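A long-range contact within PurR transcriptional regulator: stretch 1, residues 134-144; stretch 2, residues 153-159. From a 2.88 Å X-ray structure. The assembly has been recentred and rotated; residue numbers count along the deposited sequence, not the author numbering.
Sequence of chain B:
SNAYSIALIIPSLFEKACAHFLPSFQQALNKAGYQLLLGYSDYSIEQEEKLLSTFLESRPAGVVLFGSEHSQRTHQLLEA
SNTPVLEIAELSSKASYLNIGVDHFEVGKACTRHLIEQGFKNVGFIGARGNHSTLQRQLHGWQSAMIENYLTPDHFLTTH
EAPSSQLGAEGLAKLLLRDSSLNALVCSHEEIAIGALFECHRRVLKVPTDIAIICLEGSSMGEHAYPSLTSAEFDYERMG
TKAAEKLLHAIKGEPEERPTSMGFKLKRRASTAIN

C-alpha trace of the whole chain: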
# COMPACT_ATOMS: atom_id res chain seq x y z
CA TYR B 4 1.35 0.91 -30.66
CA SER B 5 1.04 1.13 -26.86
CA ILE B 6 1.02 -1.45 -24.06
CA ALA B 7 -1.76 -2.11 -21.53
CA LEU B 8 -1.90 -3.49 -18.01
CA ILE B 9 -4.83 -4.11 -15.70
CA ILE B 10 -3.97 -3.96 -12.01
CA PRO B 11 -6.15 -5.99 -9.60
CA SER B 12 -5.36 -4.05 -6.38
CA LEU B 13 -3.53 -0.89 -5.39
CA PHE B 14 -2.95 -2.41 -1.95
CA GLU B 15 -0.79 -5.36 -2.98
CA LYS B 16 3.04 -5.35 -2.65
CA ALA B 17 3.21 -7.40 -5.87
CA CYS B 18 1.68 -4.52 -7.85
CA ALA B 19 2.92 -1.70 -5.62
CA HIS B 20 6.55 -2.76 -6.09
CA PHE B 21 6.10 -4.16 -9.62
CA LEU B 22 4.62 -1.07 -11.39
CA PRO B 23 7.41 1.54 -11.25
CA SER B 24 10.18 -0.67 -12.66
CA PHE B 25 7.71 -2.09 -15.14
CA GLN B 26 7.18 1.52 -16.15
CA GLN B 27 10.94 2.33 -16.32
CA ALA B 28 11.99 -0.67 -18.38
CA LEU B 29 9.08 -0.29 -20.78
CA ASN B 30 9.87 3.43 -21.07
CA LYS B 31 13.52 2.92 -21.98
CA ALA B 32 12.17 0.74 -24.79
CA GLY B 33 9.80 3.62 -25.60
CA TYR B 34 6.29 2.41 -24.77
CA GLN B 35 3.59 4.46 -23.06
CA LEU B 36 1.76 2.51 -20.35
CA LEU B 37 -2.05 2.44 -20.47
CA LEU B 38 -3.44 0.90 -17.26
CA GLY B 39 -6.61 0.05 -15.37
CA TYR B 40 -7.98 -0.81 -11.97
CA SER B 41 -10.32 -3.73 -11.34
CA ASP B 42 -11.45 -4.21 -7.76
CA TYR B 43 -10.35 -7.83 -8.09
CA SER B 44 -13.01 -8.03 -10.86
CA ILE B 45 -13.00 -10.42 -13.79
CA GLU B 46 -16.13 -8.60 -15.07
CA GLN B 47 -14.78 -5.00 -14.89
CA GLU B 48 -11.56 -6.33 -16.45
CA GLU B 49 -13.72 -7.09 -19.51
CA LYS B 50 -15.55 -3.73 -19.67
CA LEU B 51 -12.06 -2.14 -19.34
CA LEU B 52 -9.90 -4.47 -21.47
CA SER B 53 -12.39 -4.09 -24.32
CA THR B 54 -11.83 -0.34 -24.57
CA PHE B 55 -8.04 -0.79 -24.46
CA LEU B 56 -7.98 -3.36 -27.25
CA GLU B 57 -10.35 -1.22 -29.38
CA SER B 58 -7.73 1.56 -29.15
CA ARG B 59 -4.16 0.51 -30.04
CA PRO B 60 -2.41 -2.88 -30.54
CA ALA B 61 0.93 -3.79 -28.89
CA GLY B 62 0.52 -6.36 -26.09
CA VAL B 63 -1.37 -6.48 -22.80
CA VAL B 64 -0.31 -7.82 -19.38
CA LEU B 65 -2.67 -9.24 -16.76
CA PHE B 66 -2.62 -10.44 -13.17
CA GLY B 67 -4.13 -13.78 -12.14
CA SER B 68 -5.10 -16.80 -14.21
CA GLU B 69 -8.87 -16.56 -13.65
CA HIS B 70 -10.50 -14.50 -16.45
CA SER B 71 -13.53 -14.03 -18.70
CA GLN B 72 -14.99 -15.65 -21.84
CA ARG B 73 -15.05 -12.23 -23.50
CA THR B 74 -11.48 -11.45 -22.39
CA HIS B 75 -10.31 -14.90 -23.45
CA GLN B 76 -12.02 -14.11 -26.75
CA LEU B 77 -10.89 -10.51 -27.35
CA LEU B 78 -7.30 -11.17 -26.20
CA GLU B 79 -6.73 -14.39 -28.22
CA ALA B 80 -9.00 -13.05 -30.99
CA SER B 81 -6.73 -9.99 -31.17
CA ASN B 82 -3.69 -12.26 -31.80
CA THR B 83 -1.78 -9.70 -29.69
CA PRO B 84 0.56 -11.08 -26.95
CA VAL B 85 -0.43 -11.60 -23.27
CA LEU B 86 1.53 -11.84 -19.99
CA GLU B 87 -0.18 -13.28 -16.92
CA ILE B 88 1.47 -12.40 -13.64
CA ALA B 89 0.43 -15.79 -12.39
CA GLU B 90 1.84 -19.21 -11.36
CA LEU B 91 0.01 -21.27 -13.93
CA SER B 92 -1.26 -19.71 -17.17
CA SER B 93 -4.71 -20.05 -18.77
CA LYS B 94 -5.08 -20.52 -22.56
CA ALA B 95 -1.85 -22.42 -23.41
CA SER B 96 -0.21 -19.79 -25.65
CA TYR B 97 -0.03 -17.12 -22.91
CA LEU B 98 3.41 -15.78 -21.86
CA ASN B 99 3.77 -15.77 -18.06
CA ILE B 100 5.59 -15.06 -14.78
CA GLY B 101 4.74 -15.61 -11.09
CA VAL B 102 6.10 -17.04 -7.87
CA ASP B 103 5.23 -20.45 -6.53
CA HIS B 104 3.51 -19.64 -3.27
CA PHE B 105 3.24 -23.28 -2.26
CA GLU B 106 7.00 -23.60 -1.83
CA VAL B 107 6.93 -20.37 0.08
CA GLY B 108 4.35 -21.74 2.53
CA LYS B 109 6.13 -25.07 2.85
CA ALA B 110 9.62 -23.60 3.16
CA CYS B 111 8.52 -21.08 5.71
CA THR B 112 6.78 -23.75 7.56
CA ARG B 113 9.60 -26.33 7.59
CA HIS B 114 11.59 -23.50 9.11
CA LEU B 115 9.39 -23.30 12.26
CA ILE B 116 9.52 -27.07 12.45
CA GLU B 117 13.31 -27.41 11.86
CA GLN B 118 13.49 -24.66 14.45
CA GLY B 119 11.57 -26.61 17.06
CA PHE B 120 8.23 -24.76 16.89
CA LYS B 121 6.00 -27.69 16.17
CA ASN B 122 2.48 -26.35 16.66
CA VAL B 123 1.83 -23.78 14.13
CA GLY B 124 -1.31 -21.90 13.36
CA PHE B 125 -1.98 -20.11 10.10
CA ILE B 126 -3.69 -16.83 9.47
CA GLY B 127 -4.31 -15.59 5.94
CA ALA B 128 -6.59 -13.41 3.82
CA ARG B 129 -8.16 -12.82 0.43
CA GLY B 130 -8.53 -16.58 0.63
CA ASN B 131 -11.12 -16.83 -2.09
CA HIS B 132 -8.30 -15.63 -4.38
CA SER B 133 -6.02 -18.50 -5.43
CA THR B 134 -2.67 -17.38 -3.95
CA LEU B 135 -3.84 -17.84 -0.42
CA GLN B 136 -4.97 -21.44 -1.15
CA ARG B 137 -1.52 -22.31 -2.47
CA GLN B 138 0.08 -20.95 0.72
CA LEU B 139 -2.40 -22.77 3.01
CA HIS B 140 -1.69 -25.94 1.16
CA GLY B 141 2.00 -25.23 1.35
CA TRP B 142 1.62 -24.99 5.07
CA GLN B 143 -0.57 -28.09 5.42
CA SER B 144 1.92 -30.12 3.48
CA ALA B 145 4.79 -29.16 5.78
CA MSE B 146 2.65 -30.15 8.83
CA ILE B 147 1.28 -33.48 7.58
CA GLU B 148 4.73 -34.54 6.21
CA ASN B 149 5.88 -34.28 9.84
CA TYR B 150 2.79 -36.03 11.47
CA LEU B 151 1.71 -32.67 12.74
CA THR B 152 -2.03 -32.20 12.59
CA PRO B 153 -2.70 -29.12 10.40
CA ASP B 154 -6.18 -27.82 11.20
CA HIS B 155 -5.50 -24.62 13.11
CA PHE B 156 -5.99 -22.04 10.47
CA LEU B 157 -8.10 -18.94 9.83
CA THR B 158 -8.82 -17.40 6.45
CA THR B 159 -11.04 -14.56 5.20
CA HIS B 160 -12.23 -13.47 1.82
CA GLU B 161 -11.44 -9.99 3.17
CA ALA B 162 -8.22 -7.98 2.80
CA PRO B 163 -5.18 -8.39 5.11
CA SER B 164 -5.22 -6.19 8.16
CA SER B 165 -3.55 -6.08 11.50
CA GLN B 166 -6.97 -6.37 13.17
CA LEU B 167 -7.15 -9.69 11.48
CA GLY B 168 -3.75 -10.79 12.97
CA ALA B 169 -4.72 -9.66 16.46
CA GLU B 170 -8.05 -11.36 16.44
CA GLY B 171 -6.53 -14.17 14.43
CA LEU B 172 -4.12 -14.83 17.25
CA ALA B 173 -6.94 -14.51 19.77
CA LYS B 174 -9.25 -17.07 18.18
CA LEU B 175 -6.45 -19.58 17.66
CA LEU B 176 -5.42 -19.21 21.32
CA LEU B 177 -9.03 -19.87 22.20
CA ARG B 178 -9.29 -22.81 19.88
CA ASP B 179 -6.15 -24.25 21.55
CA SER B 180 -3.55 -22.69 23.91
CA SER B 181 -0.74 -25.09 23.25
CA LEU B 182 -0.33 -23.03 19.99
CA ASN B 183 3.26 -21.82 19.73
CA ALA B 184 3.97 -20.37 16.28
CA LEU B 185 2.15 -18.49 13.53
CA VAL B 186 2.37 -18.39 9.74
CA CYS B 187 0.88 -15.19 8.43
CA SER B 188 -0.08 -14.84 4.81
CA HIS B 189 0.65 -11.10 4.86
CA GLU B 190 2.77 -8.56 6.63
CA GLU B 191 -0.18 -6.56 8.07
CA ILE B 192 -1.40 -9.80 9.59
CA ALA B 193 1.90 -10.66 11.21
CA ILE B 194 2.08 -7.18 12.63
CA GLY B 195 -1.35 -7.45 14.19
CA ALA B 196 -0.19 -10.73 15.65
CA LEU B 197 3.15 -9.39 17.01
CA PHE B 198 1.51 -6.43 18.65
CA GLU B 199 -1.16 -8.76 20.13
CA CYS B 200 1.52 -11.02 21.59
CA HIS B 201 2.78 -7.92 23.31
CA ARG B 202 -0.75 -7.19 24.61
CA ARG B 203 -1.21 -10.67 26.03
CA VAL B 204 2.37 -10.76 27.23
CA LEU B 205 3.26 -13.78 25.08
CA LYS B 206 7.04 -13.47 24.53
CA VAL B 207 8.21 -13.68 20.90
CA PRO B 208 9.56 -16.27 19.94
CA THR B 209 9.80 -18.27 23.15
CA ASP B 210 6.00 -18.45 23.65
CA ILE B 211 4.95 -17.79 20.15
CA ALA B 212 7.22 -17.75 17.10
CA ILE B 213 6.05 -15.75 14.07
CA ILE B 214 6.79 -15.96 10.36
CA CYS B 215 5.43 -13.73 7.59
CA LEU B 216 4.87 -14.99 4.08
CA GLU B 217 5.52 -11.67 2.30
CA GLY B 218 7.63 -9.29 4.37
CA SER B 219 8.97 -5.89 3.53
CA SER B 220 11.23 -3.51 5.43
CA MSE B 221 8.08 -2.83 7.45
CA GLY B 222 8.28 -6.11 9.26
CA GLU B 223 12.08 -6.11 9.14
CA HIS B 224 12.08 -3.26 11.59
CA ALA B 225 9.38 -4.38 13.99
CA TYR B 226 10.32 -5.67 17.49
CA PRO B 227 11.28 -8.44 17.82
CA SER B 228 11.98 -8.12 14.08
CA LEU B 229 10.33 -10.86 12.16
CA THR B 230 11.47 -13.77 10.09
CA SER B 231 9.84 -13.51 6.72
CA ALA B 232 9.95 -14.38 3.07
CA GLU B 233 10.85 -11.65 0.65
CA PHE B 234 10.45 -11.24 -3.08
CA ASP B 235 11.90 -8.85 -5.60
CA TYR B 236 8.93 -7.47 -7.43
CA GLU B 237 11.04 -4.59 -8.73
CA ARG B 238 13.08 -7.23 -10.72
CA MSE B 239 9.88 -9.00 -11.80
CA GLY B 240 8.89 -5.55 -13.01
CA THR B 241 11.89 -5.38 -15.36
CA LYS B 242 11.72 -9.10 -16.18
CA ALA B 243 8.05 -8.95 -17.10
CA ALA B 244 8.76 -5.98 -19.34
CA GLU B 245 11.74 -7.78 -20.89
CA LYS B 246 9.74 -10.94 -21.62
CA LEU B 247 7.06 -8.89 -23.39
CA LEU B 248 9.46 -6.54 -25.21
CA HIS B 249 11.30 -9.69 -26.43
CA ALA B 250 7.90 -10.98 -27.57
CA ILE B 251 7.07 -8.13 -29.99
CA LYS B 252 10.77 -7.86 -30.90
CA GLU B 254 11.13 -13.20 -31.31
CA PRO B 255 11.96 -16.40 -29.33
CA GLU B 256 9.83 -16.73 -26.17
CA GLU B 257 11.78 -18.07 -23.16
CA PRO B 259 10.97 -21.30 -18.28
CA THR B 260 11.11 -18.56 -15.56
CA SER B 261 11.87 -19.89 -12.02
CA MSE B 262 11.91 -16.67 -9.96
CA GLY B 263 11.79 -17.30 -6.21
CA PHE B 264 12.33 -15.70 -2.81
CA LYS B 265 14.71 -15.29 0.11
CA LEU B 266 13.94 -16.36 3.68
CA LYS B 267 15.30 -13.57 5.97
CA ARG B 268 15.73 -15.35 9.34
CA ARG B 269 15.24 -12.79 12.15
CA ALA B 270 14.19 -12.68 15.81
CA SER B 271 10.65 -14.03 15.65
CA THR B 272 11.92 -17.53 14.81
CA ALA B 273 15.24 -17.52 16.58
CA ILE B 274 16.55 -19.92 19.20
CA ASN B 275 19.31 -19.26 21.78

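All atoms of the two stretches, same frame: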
# COMPACT_ATOMS: atom_id res chain seq x y z
N THR B 134 -3.94 -17.43 -4.69
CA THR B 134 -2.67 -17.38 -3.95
C THR B 134 -2.78 -17.85 -2.50
O THR B 134 -1.96 -18.58 -2.01
CB THR B 134 -2.07 -15.97 -3.96
OG1 THR B 134 -1.87 -15.58 -5.31
CG2 THR B 134 -0.74 -15.90 -3.21
N LEU B 135 -3.80 -17.41 -1.79
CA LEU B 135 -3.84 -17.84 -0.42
C LEU B 135 -3.92 -19.38 -0.35
O LEU B 135 -3.21 -19.98 0.45
CB LEU B 135 -4.97 -17.18 0.36
CG LEU B 135 -5.09 -17.93 1.69
CD1 LEU B 135 -4.11 -17.42 2.75
CD2 LEU B 135 -6.51 -17.91 2.20
N GLN B 136 -4.75 -19.99 -1.20
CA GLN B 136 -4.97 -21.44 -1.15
C GLN B 136 -3.69 -22.25 -1.36
O GLN B 136 -3.48 -23.30 -0.74
CB GLN B 136 -6.08 -21.89 -2.09
CG GLN B 136 -6.79 -23.20 -1.62
CD GLN B 136 -8.11 -22.98 -0.80
OE1 GLN B 136 -9.03 -23.82 -0.86
NE2 GLN B 136 -8.20 -21.84 -0.07
N ARG B 137 -2.82 -21.74 -2.23
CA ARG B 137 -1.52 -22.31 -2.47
C ARG B 137 -0.59 -22.17 -1.28
O ARG B 137 0.25 -23.02 -1.08
CB ARG B 137 -0.90 -21.65 -3.66
CG ARG B 137 -1.40 -22.20 -5.00
CD ARG B 137 -0.38 -23.12 -5.60
NE ARG B 137 -0.88 -24.48 -5.52
CZ ARG B 137 -0.17 -25.60 -5.66
NH1 ARG B 137 1.14 -25.57 -5.88
NH2 ARG B 137 -0.79 -26.76 -5.56
N GLN B 138 -0.73 -21.12 -0.49
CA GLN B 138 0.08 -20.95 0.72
C GLN B 138 -0.43 -21.84 1.85
O GLN B 138 0.36 -22.41 2.59
CB GLN B 138 0.06 -19.50 1.22
CG GLN B 138 0.15 -18.43 0.16
CD GLN B 138 0.03 -17.04 0.74
OE1 GLN B 138 1.01 -16.28 0.75
NE2 GLN B 138 -1.15 -16.69 1.24
N LEU B 139 -1.75 -21.93 1.99
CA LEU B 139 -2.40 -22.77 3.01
C LEU B 139 -1.92 -24.16 2.80
O LEU B 139 -1.43 -24.81 3.71
CB LEU B 139 -3.91 -22.79 2.79
CG LEU B 139 -4.91 -22.62 3.94
CD1 LEU B 139 -5.97 -23.65 3.83
CD2 LEU B 139 -4.27 -22.71 5.29
N HIS B 140 -2.07 -24.61 1.56
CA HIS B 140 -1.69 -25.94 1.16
C HIS B 140 -0.22 -26.14 1.43
O HIS B 140 0.18 -27.19 1.94
CB HIS B 140 -1.96 -26.11 -0.31
CG HIS B 140 -3.38 -26.40 -0.63
ND1 HIS B 140 -3.93 -26.16 -1.87
CD2 HIS B 140 -4.37 -26.94 0.12
CE1 HIS B 140 -5.19 -26.54 -1.87
NE2 HIS B 140 -5.48 -27.02 -0.68
N GLY B 141 0.58 -25.13 1.11
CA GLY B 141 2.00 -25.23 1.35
C GLY B 141 2.20 -25.54 2.81
O GLY B 141 2.99 -26.38 3.17
N TRP B 142 1.42 -24.88 3.64
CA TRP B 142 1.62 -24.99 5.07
C TRP B 142 1.14 -26.35 5.55
O TRP B 142 1.78 -26.96 6.42
CB TRP B 142 0.93 -23.84 5.80
CG TRP B 142 0.66 -24.09 7.24
CD1 TRP B 142 1.56 -24.07 8.27
CD2 TRP B 142 -0.62 -24.39 7.83
NE1 TRP B 142 0.92 -24.34 9.47
CE2 TRP B 142 -0.41 -24.54 9.23
CE3 TRP B 142 -1.91 -24.57 7.31
CZ2 TRP B 142 -1.45 -24.87 10.11
CZ3 TRP B 142 -2.95 -24.87 8.21
CH2 TRP B 142 -2.70 -25.03 9.59
N GLN B 143 0.05 -26.83 4.97
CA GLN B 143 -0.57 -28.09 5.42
C GLN B 143 0.29 -29.25 5.04
O GLN B 143 0.41 -30.21 5.78
CB GLN B 143 -1.95 -28.25 4.83
CG GLN B 143 -2.87 -27.17 5.26
CD GLN B 143 -4.27 -27.43 4.91
OE1 GLN B 143 -4.58 -27.79 3.78
NE2 GLN B 143 -5.15 -27.23 5.87
N SER B 144 0.93 -29.14 3.89
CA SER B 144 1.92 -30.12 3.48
C SER B 144 2.99 -30.26 4.56
O SER B 144 3.11 -31.30 5.21
CB SER B 144 2.54 -29.72 2.14
OG SER B 144 3.20 -30.84 1.57
N PRO B 153 -2.73 -30.40 11.11
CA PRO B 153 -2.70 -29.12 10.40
C PRO B 153 -4.07 -28.41 10.25
O PRO B 153 -4.42 -27.93 9.15
CB PRO B 153 -2.30 -29.59 9.00
CG PRO B 153 -3.06 -30.90 8.85
CD PRO B 153 -3.22 -31.47 10.22
N ASP B 154 -4.84 -28.36 11.32
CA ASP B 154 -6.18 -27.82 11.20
C ASP B 154 -6.38 -26.66 12.14
O ASP B 154 -7.43 -26.51 12.72
CB ASP B 154 -7.28 -28.92 11.34
CG ASP B 154 -6.85 -30.08 12.27
OD1 ASP B 154 -5.70 -29.98 12.81
OD2 ASP B 154 -7.66 -31.06 12.46
N HIS B 155 -5.36 -25.83 12.29
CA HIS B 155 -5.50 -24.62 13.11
C HIS B 155 -5.17 -23.44 12.26
O HIS B 155 -4.09 -22.82 12.36
CB HIS B 155 -4.74 -24.70 14.45
CG HIS B 155 -5.36 -25.68 15.40
ND1 HIS B 155 -6.64 -25.51 15.90
CD2 HIS B 155 -4.95 -26.89 15.84
CE1 HIS B 155 -6.95 -26.55 16.66
NE2 HIS B 155 -5.95 -27.41 16.63
N PHE B 156 -6.12 -23.16 11.38
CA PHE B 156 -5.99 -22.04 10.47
C PHE B 156 -7.22 -21.15 10.43
O PHE B 156 -8.34 -21.62 10.73
CB PHE B 156 -5.62 -22.54 9.07
CG PHE B 156 -6.67 -23.34 8.42
CD1 PHE B 156 -6.63 -24.71 8.44
CD2 PHE B 156 -7.71 -22.73 7.74
CE1 PHE B 156 -7.60 -25.49 7.79
CE2 PHE B 156 -8.69 -23.52 7.09
CZ PHE B 156 -8.61 -24.89 7.12
N LEU B 157 -7.01 -19.88 10.08
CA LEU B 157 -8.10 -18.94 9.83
C LEU B 157 -7.89 -18.25 8.51
O LEU B 157 -6.81 -17.68 8.29
CB LEU B 157 -8.10 -17.85 10.88
CG LEU B 157 -9.07 -17.85 12.04
CD1 LEU B 157 -9.75 -19.20 12.22
CD2 LEU B 157 -8.28 -17.49 13.28
N THR B 158 -8.91 -18.24 7.65
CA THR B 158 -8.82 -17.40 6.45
C THR B 158 -10.04 -16.49 6.25
O THR B 158 -11.13 -16.82 6.70
CB THR B 158 -8.60 -18.23 5.20
OG1 THR B 158 -9.57 -19.28 5.16
CG2 THR B 158 -7.19 -18.85 5.20
N THR B 159 -9.86 -15.33 5.62
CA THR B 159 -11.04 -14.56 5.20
C THR B 159 -10.98 -14.22 3.74
O THR B 159 -9.91 -14.16 3.13
CB THR B 159 -11.24 -13.23 5.99
OG1 THR B 159 -10.16 -12.32 5.72
CG2 THR B 159 -11.35 -13.48 7.49

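Residues 134-144 form part of a longer helix, and a strand that begins at Phe-156 runs back along it, almost exactly antiparallel, with 177° between their N-to-C directions. The axes come no closer than 10.7 Å, a spacing that leaves side chains to fill the gap. The separation is uneven: Leu-135 CA lies 8.5 Å from Thr-158 CA and Leu-139 CA 8.3 Å from Phe-156 CA, but at the loop end Gln-143 CA and Pro-153 CA are 5.5 Å apart. Helix hydrogen bonds such as Leu-139 N to Leu-135 O (2.9 Å) and Gln-143 N to Leu-139 O (2.8 Å) satisfy the backbone within the helix; no backbone hydrogen bond links the two stretches.

One helical turn, Leu-135 to Leu-139, roughly matches the two-residue step from Thr-158 to Phe-156. Leu-135, Leu-139 and Trp-142, spaced four and three apart, point toward stretch 2; Phe-156 and Thr-158 point back, while Leu-157 between them points away. Leu-135 CD2 meets the methyl Thr-158 CG2 at 3.2 Å, a tight contact in which threonine offers carbon to carbon. Next along, Leu-139 CD1 lies over one face of the Phe-156 ring, and the closest approach is Leu-139 CD2 to Phe-156 CG, 4.0 Å, an aliphatic-on-aromatic packing that needs no directional bond.

Trp-142 touches both the loop and the strand. Its CZ3 packs 3.6 Å from Phe-156 CB, and its CH2 approaches two loop carbonyls, Pro-153 O at 3.4 Å and His-155 O at 3.8 Å, so one large ring spans loop and strand.

Gln-143 supplies the polar element. Its CB points sideways, but the extended side chain brings NE2 within 3.4 Å of Pro-153 O, donating a weak hydrogen bond with an N-H...O angle of 140°. The same NE2 sits 3.6 Å from Phe-156 CE1. The contact's rule is apolar packing along the strand, with one weak polar tie at the loop.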